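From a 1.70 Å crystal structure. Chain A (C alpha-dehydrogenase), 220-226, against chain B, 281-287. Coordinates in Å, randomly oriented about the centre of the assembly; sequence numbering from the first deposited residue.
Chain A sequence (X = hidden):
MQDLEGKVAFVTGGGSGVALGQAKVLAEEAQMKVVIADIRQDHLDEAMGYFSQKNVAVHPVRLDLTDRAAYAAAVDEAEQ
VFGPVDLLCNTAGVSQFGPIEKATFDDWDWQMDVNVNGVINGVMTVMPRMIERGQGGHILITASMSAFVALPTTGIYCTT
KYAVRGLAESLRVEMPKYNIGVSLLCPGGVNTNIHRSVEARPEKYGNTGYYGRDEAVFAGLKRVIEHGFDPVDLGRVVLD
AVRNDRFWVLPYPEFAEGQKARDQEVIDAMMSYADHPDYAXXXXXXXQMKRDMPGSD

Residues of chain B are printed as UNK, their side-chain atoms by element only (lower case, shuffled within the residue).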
# COMPACT_ATOMS: atom_id res chain seq x y z
N GLY A 220 4.33 20.26 -9.94
CA GLY A 220 3.99 21.23 -10.97
C GLY A 220 3.02 20.67 -11.98
O GLY A 220 2.08 21.35 -12.40
N LEU A 221 3.24 19.42 -12.38
CA LEU A 221 2.32 18.74 -13.28
C LEU A 221 0.99 18.55 -12.56
O LEU A 221 -0.07 18.75 -13.14
CB LEU A 221 2.88 17.39 -13.73
CG LEU A 221 4.17 17.46 -14.56
CD1 LEU A 221 4.65 16.06 -14.93
CD2 LEU A 221 3.97 18.31 -15.80
N LYS A 222 1.08 18.19 -11.28
CA LYS A 222 -0.09 18.03 -10.43
C LYS A 222 -0.91 19.31 -10.35
O LYS A 222 -2.13 19.27 -10.47
CB LYS A 222 0.35 17.60 -9.03
CG LYS A 222 -0.76 17.10 -8.12
CD LYS A 222 -0.17 16.40 -6.90
CE LYS A 222 -1.23 16.01 -5.89
NZ LYS A 222 -0.63 15.19 -4.79
N ARG A 223 -0.25 20.44 -10.17
CA ARG A 223 -0.95 21.72 -10.04
C ARG A 223 -1.77 22.04 -11.29
O ARG A 223 -2.86 22.59 -11.20
CB ARG A 223 0.04 22.85 -9.76
CG ARG A 223 -0.63 24.18 -9.44
CD ARG A 223 0.01 24.85 -8.23
NE ARG A 223 -0.62 26.12 -7.90
CZ ARG A 223 -1.76 26.25 -7.23
NH1 ARG A 223 -2.41 25.18 -6.79
NH2 ARG A 223 -2.25 27.46 -6.98
N VAL A 224 -1.24 21.70 -12.46
CA VAL A 224 -1.92 21.98 -13.72
C VAL A 224 -3.21 21.15 -13.86
O VAL A 224 -4.21 21.66 -14.36
CB VAL A 224 -0.99 21.72 -14.93
CG1 VAL A 224 -1.76 21.77 -16.25
CG2 VAL A 224 0.14 22.75 -14.95
N ILE A 225 -3.19 19.89 -13.43
CA ILE A 225 -4.40 19.07 -13.48
C ILE A 225 -5.37 19.54 -12.40
O ILE A 225 -6.58 19.61 -12.64
CB ILE A 225 -4.12 17.50 -13.35
CG1 ILE A 225 -5.33 16.73 -12.77
CG2 ILE A 225 -2.83 17.20 -12.59
CD1 ILE A 225 -4.99 15.68 -11.72
N GLU A 226 -4.85 19.86 -11.21
CA GLU A 226 -5.69 20.33 -10.10
C GLU A 226 -6.62 21.44 -10.55
O GLU A 226 -7.77 21.52 -10.12
CB GLU A 226 -4.83 20.85 -8.94
CG GLU A 226 -4.18 19.78 -8.09
CD GLU A 226 -3.53 20.33 -6.84
OE1 GLU A 226 -4.26 20.80 -5.95
OE2 GLU A 226 -2.28 20.31 -6.75
N UNK B 281 -4.48 20.17 -23.95
CA UNK B 281 -4.70 21.46 -23.31
C UNK B 281 -3.66 21.69 -22.21
O UNK B 281 -3.03 22.74 -22.16
c UNK B 281 -10.46 22.85 -22.86
n UNK B 281 -10.91 24.00 -22.38
n UNK B 281 -9.20 22.49 -22.62
c UNK B 281 -8.57 21.25 -23.09
c UNK B 281 -6.11 21.54 -22.71
n UNK B 281 -11.27 22.07 -23.56
c UNK B 281 -7.22 21.50 -23.74
N UNK B 282 -3.50 20.70 -21.34
CA UNK B 282 -2.55 20.81 -20.24
C UNK B 282 -1.12 20.95 -20.77
O UNK B 282 -0.30 21.64 -20.16
c UNK B 282 -2.66 19.60 -19.31
n UNK B 282 -3.50 17.16 -17.85
c UNK B 282 -3.90 18.50 -17.42
n UNK B 282 -5.64 16.47 -18.38
c UNK B 282 -4.00 19.48 -18.59
n UNK B 282 -3.87 15.04 -18.66
c UNK B 282 -4.33 16.23 -18.29
N UNK B 283 -0.83 20.31 -21.90
CA UNK B 283 0.44 20.51 -22.61
C UNK B 283 0.67 21.99 -22.88
O UNK B 283 1.72 22.55 -22.54
c UNK B 283 0.77 18.27 -23.87
s UNK B 283 2.40 17.89 -23.19
c UNK B 283 1.96 17.60 -21.49
c UNK B 283 0.46 19.76 -23.94
N UNK B 284 -0.33 22.62 -23.50
CA UNK B 284 -0.22 23.99 -23.99
C UNK B 284 0.03 24.99 -22.85
O UNK B 284 0.73 25.98 -23.03
n UNK B 284 -4.73 26.37 -22.64
c UNK B 284 -1.49 24.34 -24.78
c UNK B 284 -4.74 25.23 -23.59
c UNK B 284 -2.33 25.50 -24.23
c UNK B 284 -3.76 25.44 -24.75
N UNK B 285 -0.56 24.72 -21.69
CA UNK B 285 -0.44 25.61 -20.54
C UNK B 285 1.00 25.66 -20.03
O UNK B 285 1.50 26.74 -19.69
c UNK B 285 -1.39 25.17 -19.40
c UNK B 285 -2.82 25.63 -19.72
c UNK B 285 -3.89 25.05 -18.81
c UNK B 285 -0.96 25.74 -18.05
N UNK B 286 1.65 24.51 -19.97
CA UNK B 286 3.02 24.43 -19.46
C UNK B 286 4.02 25.01 -20.46
O UNK B 286 4.94 25.72 -20.07
c UNK B 286 3.38 22.99 -19.13
c UNK B 286 2.70 20.92 -17.92
c UNK B 286 2.45 22.39 -18.11
n UNK B 286 2.60 18.18 -18.65
n UNK B 286 1.51 20.17 -18.29
n UNK B 286 0.33 18.33 -18.95
c UNK B 286 1.48 18.89 -18.62
N UNK B 287 3.83 24.68 -21.73
CA UNK B 287 4.65 25.25 -22.80
C UNK B 287 4.68 26.78 -22.69
O UNK B 287 5.72 27.40 -22.91
o UNK B 287 4.88 23.73 -26.62
c UNK B 287 4.54 25.73 -25.34
c UNK B 287 4.91 24.98 -26.61
c UNK B 287 4.13 24.82 -24.17
o UNK B 287 5.24 25.65 -27.61

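Position 281 of chain B carries seven side-chain atoms. Three carbons run out to a nitrogen, and beyond it a carbon holds two more nitrogens. That is a guanidinium, so the residue is B:Arg281. It does not reach chain A.

Position 282 has the same seven atoms, four carbons and three nitrogens, with the same forked end. Its CA-to-CB bond points toward chain A. Its CB lies 3.9 Å from A:Val224 CG1, and a carbon farther along the chain packs on A:Ile225. The residue is B:Arg282. The packing carbon is CD, 4.0 Å from A:Ile225 CA. NE and NH2 are hydrogen-bonded elsewhere in the structure.

Position 283 shows three carbons and one sulfur in an unbranched chain, with the sulfur third. A thioether of this kind is methionine, B:Met283. Its CA-to-CB bond points away from chain A. The end comes nearer but makes no contact.

Position 284 has four carbons in a row ending in a nitrogen. This is B:Lys284. It is out of reach of chain A and touches a crystal neighbour.

Position 285 has four carbons and no other element. The chain forks at the first carbon, and one arm is two carbons long. This is B:Ile285. Its CA-to-CB bond points toward chain A, and its CG2 lies 4.4 Å from A:Val224 CG1, an apolar contact.

Position 286 again has four carbons and three nitrogens, ending in a carbon bonded to three nitrogens. It touches A:Leu221 and A:Val224. The residue is B:Arg286. Its NH1 lies 3.2 Å from A:Leu221 CD2, and its CG is 3.9 Å from A:Val224 CG2. Its NE gives a weak hydrogen bond to B:Arg282 O, at 3.0 Å, within its own helix.

Position 287 has three carbons, the third carrying two oxygens. This carboxylate belongs to B:Glu287. It is out of reach of chain A.

The contact joins two helices whose axes approach to 10.4 Å, with 123° between their N-to-C directions. A:Val224 points toward chain B, and its methyl groups meet B:Arg282, B:Ile285 and B:Arg286. These three positions are spaced three and one apart, so they share one side of the helix. The two arginines contribute aliphatic carbons to this packing. A:Leu221 and A:Val224 approach the B:Arg286 guanidinium obliquely. No hydrogen bond crosses between the stretches. The contact rests on packing and buries 278 Å², both sides summed.

Chain B 281-287: RRMKIRE
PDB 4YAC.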